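Chromosome-partitioning ATPase Soj (Thermus thermophilus, PDB 1WCV) hydrolyses ATP and, in its ATP-bound form, binds double-stranded DNA cooperatively as nucleoprotein filaments, probably to partition the bacterial chromosome. Local coordinates at residues 40-45 against 83-88; 23-28 against 219-224; 140-145 against 176-181. All coordinates share one frame; numbering follows the deposited sequence.

Contact 1. Residues 40-45 against 83-88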
loop_
_atom_site.group_PDB
_atom_site.type_symbol
_atom_site.label_atom_id
_atom_site.label_comp_id
_atom_site.label_asym_id
_atom_site.label_seq_id
_atom_site.Cartn_x
_atom_site.Cartn_y
_atom_site.Cartn_z
ATOM N N LEU A 40 -19.932 14.104 3.736
ATOM C CA LEU A 40 -18.824 14.427 4.624
ATOM C C LEU A 40 -19.396 15.411 5.626
ATOM O O LEU A 40 -19.960 16.437 5.240
ATOM C CB LEU A 40 -17.670 15.092 3.874
ATOM C CG LEU A 40 -16.522 15.629 4.739
ATOM C CD1 LEU A 40 -15.870 14.484 5.507
ATOM C CD2 LEU A 40 -15.494 16.339 3.863
ATOM N N VAL A 41 -19.259 15.089 6.909
ATOM C CA VAL A 41 -19.758 15.949 7.970
ATOM C C VAL A 41 -18.600 16.544 8.753
ATOM O O VAL A 41 -17.782 15.813 9.319
ATOM C CB VAL A 41 -20.655 15.159 8.948
ATOM C CG1 VAL A 41 -21.224 16.097 9.996
ATOM C CG2 VAL A 41 -21.772 14.450 8.190
ATOM N N ASP A 42 -18.520 17.868 8.766
ATOM C CA ASP A 42 -17.476 18.562 9.506
ATOM C C ASP A 42 -17.997 18.721 10.933
ATOM O O ASP A 42 -18.950 19.467 11.169
ATOM C CB ASP A 42 -17.210 19.943 8.900
ATOM C CG ASP A 42 -15.953 20.595 9.459
ATOM O OD1 ASP A 42 -15.426 20.097 10.479
ATOM O OD2 ASP A 42 -15.489 21.608 8.887
ATOM N N LEU A 43 -17.387 18.010 11.876
ATOM C CA LEU A 43 -17.820 18.091 13.269
ATOM C C LEU A 43 -16.877 18.930 14.124
ATOM O O LEU A 43 -17.016 18.979 15.348
ATOM C CB LEU A 43 -17.938 16.686 13.870
ATOM C CG LEU A 43 -19.038 15.783 13.312
ATOM C CD1 LEU A 43 -18.945 14.399 13.940
ATOM C CD2 LEU A 43 -20.397 16.405 13.607
ATOM N N ASP A 44 -15.922 19.593 13.487
ATOM C CA ASP A 44 -14.969 20.414 14.218
ATOM C C ASP A 44 -15.429 21.861 14.266
ATOM O O ASP A 44 -15.690 22.467 13.232
ATOM C CB ASP A 44 -13.590 20.361 13.557
ATOM C CG ASP A 44 -12.492 20.900 14.459
ATOM O OD1 ASP A 44 -12.711 21.932 15.128
ATOM O OD2 ASP A 44 -11.404 20.296 14.499
ATOM N N PRO A 45 -15.533 22.436 15.473
ATOM C CA PRO A 45 -15.966 23.829 15.604
ATOM C C PRO A 45 -15.062 24.764 14.802
ATOM O O PRO A 45 -15.456 25.876 14.456
ATOM C CB PRO A 45 -15.867 24.077 17.107
ATOM C CG PRO A 45 -16.170 22.728 17.683
ATOM C CD PRO A 45 -15.356 21.815 16.797
ATOM N N LEU A 83 -21.851 18.547 4.958
ATOM C CA LEU A 83 -22.718 19.123 5.980
ATOM C C LEU A 83 -21.691 19.965 6.734
ATOM O O LEU A 83 -20.984 19.468 7.605
ATOM C CB LEU A 83 -23.294 18.035 6.885
ATOM C CG LEU A 83 -24.633 18.367 7.550
ATOM C CD1 LEU A 83 -24.903 17.366 8.657
ATOM C CD2 LEU A 83 -24.609 19.779 8.117
ATOM N N PRO A 84 -21.579 21.250 6.376
ATOM C CA PRO A 84 -20.637 22.194 6.975
ATOM C C PRO A 84 -20.726 22.472 8.467
ATOM O O PRO A 84 -21.717 22.160 9.128
ATOM C CB PRO A 84 -20.853 23.456 6.146
ATOM C CG PRO A 84 -22.296 23.388 5.836
ATOM C CD PRO A 84 -22.481 21.948 5.442
ATOM N N ALA A 85 -19.652 23.061 8.979
ATOM C CA ALA A 85 -19.550 23.434 10.376
ATOM C C ALA A 85 -19.379 24.943 10.403
ATOM O O ALA A 85 -18.812 25.530 9.477
ATOM C CB ALA A 85 -18.347 22.753 11.020
ATOM N N THR A 86 -19.882 25.567 11.461
ATOM C CA THR A 86 -19.805 27.015 11.626
ATOM C C THR A 86 -19.356 27.313 13.054
ATOM O O THR A 86 -19.313 26.415 13.896
ATOM C CB THR A 86 -21.188 27.668 11.419
ATOM O OG1 THR A 86 -22.134 27.071 12.317
ATOM C CG2 THR A 86 -21.673 27.467 9.996
ATOM N N PRO A 87 -19.001 28.575 13.343
ATOM C CA PRO A 87 -18.572 28.912 14.704
ATOM C C PRO A 87 -19.746 28.798 15.674
ATOM O O PRO A 87 -19.653 29.175 16.843
ATOM C CB PRO A 87 -18.059 30.344 14.558
ATOM C CG PRO A 87 -18.879 30.886 13.427
ATOM C CD PRO A 87 -18.871 29.737 12.448
ATOM N N ASP A 88 -20.852 28.266 15.164
ATOM C CA ASP A 88 -22.080 28.072 15.930
ATOM C C ASP A 88 -22.080 26.686 16.568
ATOM O O ASP A 88 -22.733 26.458 17.587
ATOM C CB ASP A 88 -23.283 28.200 14.992
ATOM C CG ASP A 88 -24.610 28.036 15.706
ATOM O OD1 ASP A 88 -24.929 28.879 16.572
ATOM O OD2 ASP A 88 -25.332 27.060 15.406
#
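Leu-83 lies against Val-41 on a neighbouring parallel strand and holds the backbone on both sides of it: Leu-83 N donates to Leu-40 O at 2.8 Å, and Asp-42 N donates to Leu-83 O at 3.2 Å. The side chains of Val-41 and Leu-83 run side by side on one face of the sheet, with Val-41 CG2 4.1 Å from Leu-83 CB, and helix 61-65 covers that face through Val-61; branched apolar residues suit such a buried layer. Asp-42 turns toward the other segment. Its CB sits 3.7 Å from Ala-85 CB. With CG anti to the backbone N (chi1 -169°), Asp-42 CG comes 3.6 Å from Ala-85 CB. At the tip, OD1 accepts from Asp-44 N at 3.1 Å, an Asx turn as the strand ends, while OD2 is hydrogen-bonded to the hydroxyl of Thr-50. The small Ala-85 brings its CB 3.3 Å from Asp-42 O, a buried carbonyl oxygen with no hydrogen-bond partner in the model. The turn lies at the C-terminal end of a central parallel strand, the edge of the sheet where P-loop NTPases bind nucleotide; Asp-44, whose OD1 accepts from Gln-46 N, brings its side chain within about 5 Å of that of ATP-binding Lys-20.

Contact 2. Residues 23-28 against 219-224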
loop_
_atom_site.group_PDB
_atom_site.type_symbol
_atom_site.label_atom_id
_atom_site.label_comp_id
_atom_site.label_asym_id
_atom_site.label_seq_id
_atom_site.Cartn_x
_atom_site.Cartn_y
_atom_site.Cartn_z
ATOM N N THR A 23 -7.265 14.014 5.009
ATOM C CA THR A 23 -7.732 12.661 4.747
ATOM C C THR A 23 -9.250 12.632 4.604
ATOM O O THR A 23 -9.773 11.952 3.722
ATOM C CB THR A 23 -7.316 11.691 5.862
ATOM O OG1 THR A 23 -5.890 11.578 5.881
ATOM C CG2 THR A 23 -7.929 10.329 5.642
ATOM N N ALA A 24 -9.954 13.365 5.463
ATOM C CA ALA A 24 -11.419 13.392 5.396
ATOM C C ALA A 24 -11.868 13.947 4.046
ATOM O O ALA A 24 -12.748 13.390 3.395
ATOM C CB ALA A 24 -11.988 14.261 6.518
ATOM N N ILE A 25 -11.248 15.047 3.641
ATOM C CA ILE A 25 -11.585 15.697 2.381
ATOM C C ILE A 25 -11.315 14.824 1.167
ATOM O O ILE A 25 -12.186 14.629 0.316
ATOM C CB ILE A 25 -10.779 17.009 2.185
ATOM C CG1 ILE A 25 -11.211 18.065 3.209
ATOM C CG2 ILE A 25 -10.933 17.509 0.745
ATOM C CD1 ILE A 25 -12.672 18.375 3.194
ATOM N N ASN A 26 -10.101 14.295 1.089
ATOM C CA ASN A 26 -9.727 13.511 -0.072
ATOM C C ASN A 26 -10.245 12.099 -0.130
ATOM O O ASN A 26 -10.399 11.554 -1.223
ATOM C CB ASN A 26 -8.214 13.561 -0.255
ATOM C CG ASN A 26 -7.736 14.955 -0.619
ATOM O OD1 ASN A 26 -8.229 15.556 -1.578
ATOM N ND2 ASN A 26 -6.786 15.479 0.142
ATOM N N LEU A 27 -10.532 11.506 1.026
ATOM C CA LEU A 27 -11.093 10.161 1.045
ATOM C C LEU A 27 -12.496 10.321 0.455
ATOM O O LEU A 27 -12.957 9.509 -0.346
ATOM C CB LEU A 27 -11.214 9.643 2.479
ATOM C CG LEU A 27 -10.877 8.187 2.813
ATOM C CD1 LEU A 27 -11.700 7.792 4.028
ATOM C CD2 LEU A 27 -11.172 7.249 1.645
ATOM N N ALA A 28 -13.170 11.393 0.861
ATOM C CA ALA A 28 -14.513 11.666 0.381
ATOM C C ALA A 28 -14.499 11.905 -1.122
ATOM O O ALA A 28 -15.365 11.418 -1.842
ATOM C CB ALA A 28 -15.088 12.879 1.098
ATOM N N GLY A 219 -8.917 25.750 -1.255
ATOM C CA GLY A 219 -10.293 25.337 -1.058
ATOM C C GLY A 219 -10.707 24.274 -2.062
ATOM O O GLY A 219 -11.865 24.205 -2.472
ATOM N N LYS A 220 -9.756 23.434 -2.459
ATOM C CA LYS A 220 -10.047 22.379 -3.423
ATOM C C LYS A 220 -9.497 21.031 -2.979
ATOM O O LYS A 220 -8.504 20.961 -2.255
ATOM C CB LYS A 220 -9.450 22.729 -4.787
ATOM C CG LYS A 220 -9.969 24.024 -5.385
ATOM C CD LYS A 220 -9.317 24.327 -6.727
ATOM C CE LYS A 220 -9.740 23.335 -7.805
ATOM N NZ LYS A 220 -9.134 23.645 -9.133
ATOM N N THR A 221 -10.147 19.955 -3.412
ATOM C CA THR A 221 -9.659 18.623 -3.064
ATOM C C THR A 221 -8.401 18.416 -3.897
ATOM O O THR A 221 -8.171 19.135 -4.865
ATOM C CB THR A 221 -10.667 17.531 -3.437
ATOM O OG1 THR A 221 -10.828 17.500 -4.861
ATOM C CG2 THR A 221 -12.017 17.790 -2.764
ATOM N N ILE A 222 -7.574 17.444 -3.531
ATOM C CA ILE A 222 -6.362 17.217 -4.303
ATOM C C ILE A 222 -6.714 16.724 -5.714
ATOM O O ILE A 222 -5.948 16.907 -6.661
ATOM C CB ILE A 222 -5.424 16.209 -3.595
ATOM C CG1 ILE A 222 -4.048 16.228 -4.258
ATOM C CG2 ILE A 222 -6.017 14.806 -3.632
ATOM C CD1 ILE A 222 -3.335 17.552 -4.138
ATOM N N ALA A 223 -7.877 16.103 -5.859
ATOM C CA ALA A 223 -8.294 15.633 -7.178
ATOM C C ALA A 223 -8.561 16.840 -8.087
ATOM O O ALA A 223 -8.322 16.785 -9.299
ATOM C CB ALA A 223 -9.543 14.776 -7.057
ATOM N N GLN A 224 -9.058 17.925 -7.501
ATOM C CA GLN A 224 -9.347 19.143 -8.261
ATOM C C GLN A 224 -8.084 19.962 -8.474
ATOM O O GLN A 224 -7.850 20.487 -9.559
ATOM C CB GLN A 224 -10.361 20.033 -7.527
ATOM C CG GLN A 224 -11.763 19.475 -7.404
ATOM C CD GLN A 224 -12.644 20.339 -6.519
ATOM O OE1 GLN A 224 -12.344 20.553 -5.341
ATOM N NE2 GLN A 224 -13.736 20.842 -7.083
#
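A capping box begins helix 222-225, and its first turn docks against helix 18-33, the helix that follows the P-loop and whose first turn holds ATP-binding residues such as Lys-20 and Thr-21. Across the contact, Asn-26 OD1 accepts from Ile-222 N at 2.8 Å with an N-H...O angle of 167°. The amide reaches this N-H because CG stands anti to the carbonyl carbon of Asn-26 (chi1 -67°), and an asparagine can bring an acceptor to the start of a helix without adding a charge to a buried place. The Asn-26 side chain crosses that of Ile-222 at about a right angle, with Asn-26 CG 3.5 Å from Ile-222 CG2. Replacing Asn-26 by an alanine would probably leave Ile-222 N without its acceptor and open a gap beside the Ile-222 methyl. One residue earlier on the helix, Ile-25 CG2 meets Thr-221 CG2 at 3.7 Å, a methyl-to-methyl touch that Leu-53 helps to enclose. Threonine suits the N-cap because one branch packs while the other bonds: Thr-221 OG1 accepts from Gln-224 N at 3.2 Å and is also hydrogen-bonded to Asp-78. Gln-224 closes the box in return, its OE1 accepting from Thr-221 N at 3.0 Å in the carbonyl plane, on a lone pair.

Contact 3. Residues 140-145 against 176-181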
loop_
_atom_site.group_PDB
_atom_site.type_symbol
_atom_site.label_atom_id
_atom_site.label_comp_id
_atom_site.label_asym_id
_atom_site.label_seq_id
_atom_site.Cartn_x
_atom_site.Cartn_y
_atom_site.Cartn_z
ATOM N N PRO A 140 -5.934 8.847 11.361
ATOM C CA PRO A 140 -4.841 9.429 10.576
ATOM C C PRO A 140 -3.783 9.964 11.527
ATOM O O PRO A 140 -4.076 10.790 12.387
ATOM C CB PRO A 140 -5.528 10.550 9.787
ATOM C CG PRO A 140 -7.029 10.221 9.894
ATOM C CD PRO A 140 -7.121 9.713 11.295
ATOM N N VAL A 141 -2.559 9.474 11.391
ATOM C CA VAL A 141 -1.493 9.928 12.265
ATOM C C VAL A 141 -0.305 10.347 11.427
ATOM O O VAL A 141 -0.198 9.964 10.269
ATOM C CB VAL A 141 -1.035 8.814 13.244
ATOM C CG1 VAL A 141 -2.224 8.270 14.011
ATOM C CG2 VAL A 141 -0.345 7.694 12.483
ATOM N N GLN A 142 0.567 11.165 12.003
ATOM C CA GLN A 142 1.761 11.585 11.292
ATOM C C GLN A 142 2.857 10.602 11.632
ATOM O O GLN A 142 2.827 9.969 12.688
ATOM C CB GLN A 142 2.180 12.996 11.698
ATOM C CG GLN A 142 1.258 14.086 11.186
ATOM C CD GLN A 142 1.824 15.471 11.439
ATOM O OE1 GLN A 142 2.918 15.800 10.976
ATOM N NE2 GLN A 142 1.083 16.290 12.180
ATOM N N ALA A 143 3.821 10.465 10.732
ATOM C CA ALA A 143 4.920 9.536 10.941
ATOM C C ALA A 143 5.940 10.084 11.934
ATOM O O ALA A 143 7.085 10.370 11.576
ATOM C CB ALA A 143 5.592 9.221 9.607
ATOM N N GLU A 144 5.511 10.219 13.186
ATOM C CA GLU A 144 6.360 10.718 14.269
ATOM C C GLU A 144 6.266 9.704 15.397
ATOM O O GLU A 144 5.241 9.040 15.546
ATOM C CB GLU A 144 5.851 12.071 14.766
ATOM C CG GLU A 144 5.833 13.171 13.723
ATOM C CD GLU A 144 5.166 14.437 14.241
ATOM O OE1 GLU A 144 5.200 15.464 13.533
ATOM O OE2 GLU A 144 4.603 14.400 15.357
ATOM N N TYR A 145 7.313 9.588 16.204
ATOM C CA TYR A 145 7.299 8.614 17.289
ATOM C C TYR A 145 6.142 8.740 18.280
ATOM O O TYR A 145 5.724 7.740 18.868
ATOM C CB TYR A 145 8.631 8.623 18.050
ATOM C CG TYR A 145 9.448 7.380 17.783
ATOM C CD1 TYR A 145 10.192 7.248 16.607
ATOM C CD2 TYR A 145 9.419 6.300 18.669
ATOM C CE1 TYR A 145 10.883 6.068 16.317
ATOM C CE2 TYR A 145 10.106 5.115 18.388
ATOM C CZ TYR A 145 10.834 5.007 17.210
ATOM O OH TYR A 145 11.503 3.840 16.921
ATOM N N VAL A 176 -1.021 6.283 8.004
ATOM C CA VAL A 176 0.171 7.108 8.155
ATOM C C VAL A 176 0.079 8.232 7.119
ATOM O O VAL A 176 -0.075 7.971 5.920
ATOM C CB VAL A 176 1.455 6.294 7.905
ATOM C CG1 VAL A 176 2.676 7.187 8.052
ATOM C CG2 VAL A 176 1.531 5.129 8.902
ATOM N N THR A 177 0.127 9.476 7.589
ATOM C CA THR A 177 0.060 10.632 6.701
ATOM C C THR A 177 1.310 11.475 6.900
ATOM O O THR A 177 2.101 11.236 7.819
ATOM C CB THR A 177 -1.178 11.529 7.009
ATOM O OG1 THR A 177 -1.022 12.132 8.299
ATOM C CG2 THR A 177 -2.458 10.700 6.998
ATOM N N MET A 178 1.490 12.456 6.020
ATOM C CA MET A 178 2.631 13.359 6.094
ATOM C C MET A 178 3.971 12.641 6.187
ATOM O O MET A 178 4.909 13.103 6.842
ATOM C CB MET A 178 2.432 14.315 7.273
ATOM C CG MET A 178 1.094 15.041 7.172
ATOM S SD MET A 178 0.830 16.316 8.392
ATOM C CE MET A 178 1.636 17.701 7.589
ATOM N N TYR A 179 4.057 11.502 5.511
ATOM C CA TYR A 179 5.286 10.720 5.487
ATOM C C TYR A 179 6.362 11.575 4.803
ATOM O O TYR A 179 6.262 11.858 3.609
ATOM C CB TYR A 179 5.030 9.436 4.687
ATOM C CG TYR A 179 6.204 8.487 4.565
ATOM C CD1 TYR A 179 6.388 7.442 5.472
ATOM C CD2 TYR A 179 7.108 8.610 3.509
ATOM C CE1 TYR A 179 7.456 6.530 5.318
ATOM C CE2 TYR A 179 8.163 7.718 3.350
ATOM C CZ TYR A 179 8.332 6.679 4.253
ATOM O OH TYR A 179 9.366 5.787 4.062
ATOM N N ASP A 180 7.385 11.976 5.556
ATOM C CA ASP A 180 8.468 12.812 5.016
ATOM C C ASP A 180 9.484 11.979 4.246
ATOM O O ASP A 180 10.428 11.441 4.824
ATOM C CB ASP A 180 9.175 13.559 6.153
ATOM C CG ASP A 180 10.171 14.598 5.646
ATOM O OD1 ASP A 180 10.349 14.706 4.420
ATOM O OD2 ASP A 180 10.774 15.312 6.478
ATOM N N GLY A 181 9.296 11.895 2.933
ATOM C CA GLY A 181 10.195 11.111 2.104
ATOM C C GLY A 181 11.617 11.628 2.006
ATOM O O GLY A 181 12.461 10.994 1.376
HETATM O O HOH W 1 7.816 11.563 8.462
HETATM O O HOH W 2 5.180 12.277 9.330
#
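Pro-140 meets Thr-177 through its ring, Pro-140 CB lying 4.2 Å from Thr-177 CG2, and Thr-23 of helix 18-33 packs on both residues. A proline ring is a compact apolar surface for such a buried place, and Pro-140 O accepts from Asn-13 ND2. Val-141 follows, paired in parallel with Val-176; its side chain turns to the face covered by Ala-147 and Val-151 of helix 146-164. Its carbonyl oxygen is gripped twice by one residue. Thr-177 N donates to Val-141 O at 2.7 Å, nearly along the C=O axis, while Thr-177 OG1 donates to the same oxygen at 3.0 Å from above the carbonyl plane. The hydroxyl gets there because OG1 stands between the backbone N and the carbonyl carbon (chi1 67°), a torsion that keeps it near its own N-H.

Gln-142, paired with Thr-177, projects from the same face as that residue. Its side chain, extended beyond CG, crosses that of Met-178 obliquely. The Met-178 chain bends at chi3 (85°), and its SD lies beside the amide, 3.3 Å from Gln-142 CD; Met-178 also touches Val-18 of the ATP site. At Ala-143, the centre of an inverse gamma turn, the direct backbone bonding weakens: the bond from Ala-143 N to Thr-177 O is long and weak at 3.5 Å. A water bridges the two backbones, donating to Met-178 O at 2.6 Å and accepting weakly from Ala-143 N. The small Ala-143 methyl still packs, its CB 3.9 Å from Val-176 CG1. Beyond it, Tyr-179 bonds through its hydroxyl to His-233 of the second subunit. The chemistry thus changes along the pair, from a doubly held carbonyl to water-mediated contact, consistent with direct pairing of the last two strands of the sheet giving way to water-bridged loops beside the nucleotide site.

From the N terminus, helix 18-33 supplies the first side of contact 2, whose partner comes only near the end of the chain, so the loop it closes encloses both other contacts. Strand 38-42 follows directly and opens contact 1, which closes at 83-88; contact 3 then spans 140-145 and 176-181 across a beta-alpha-beta crossover. Contacts 1 and 3 thus lie in series without crossing, on opposite sides of the chain's centre, and both reach the same sheet. Helix 18-33 connects them: Ile-25 CD1 touches Leu-40 CD2 at 3.5 Å, and Thr-23 OG1 lies 3.7 Å from Thr-177 CG2. Contact 2 adds the C-terminal helical region to this core.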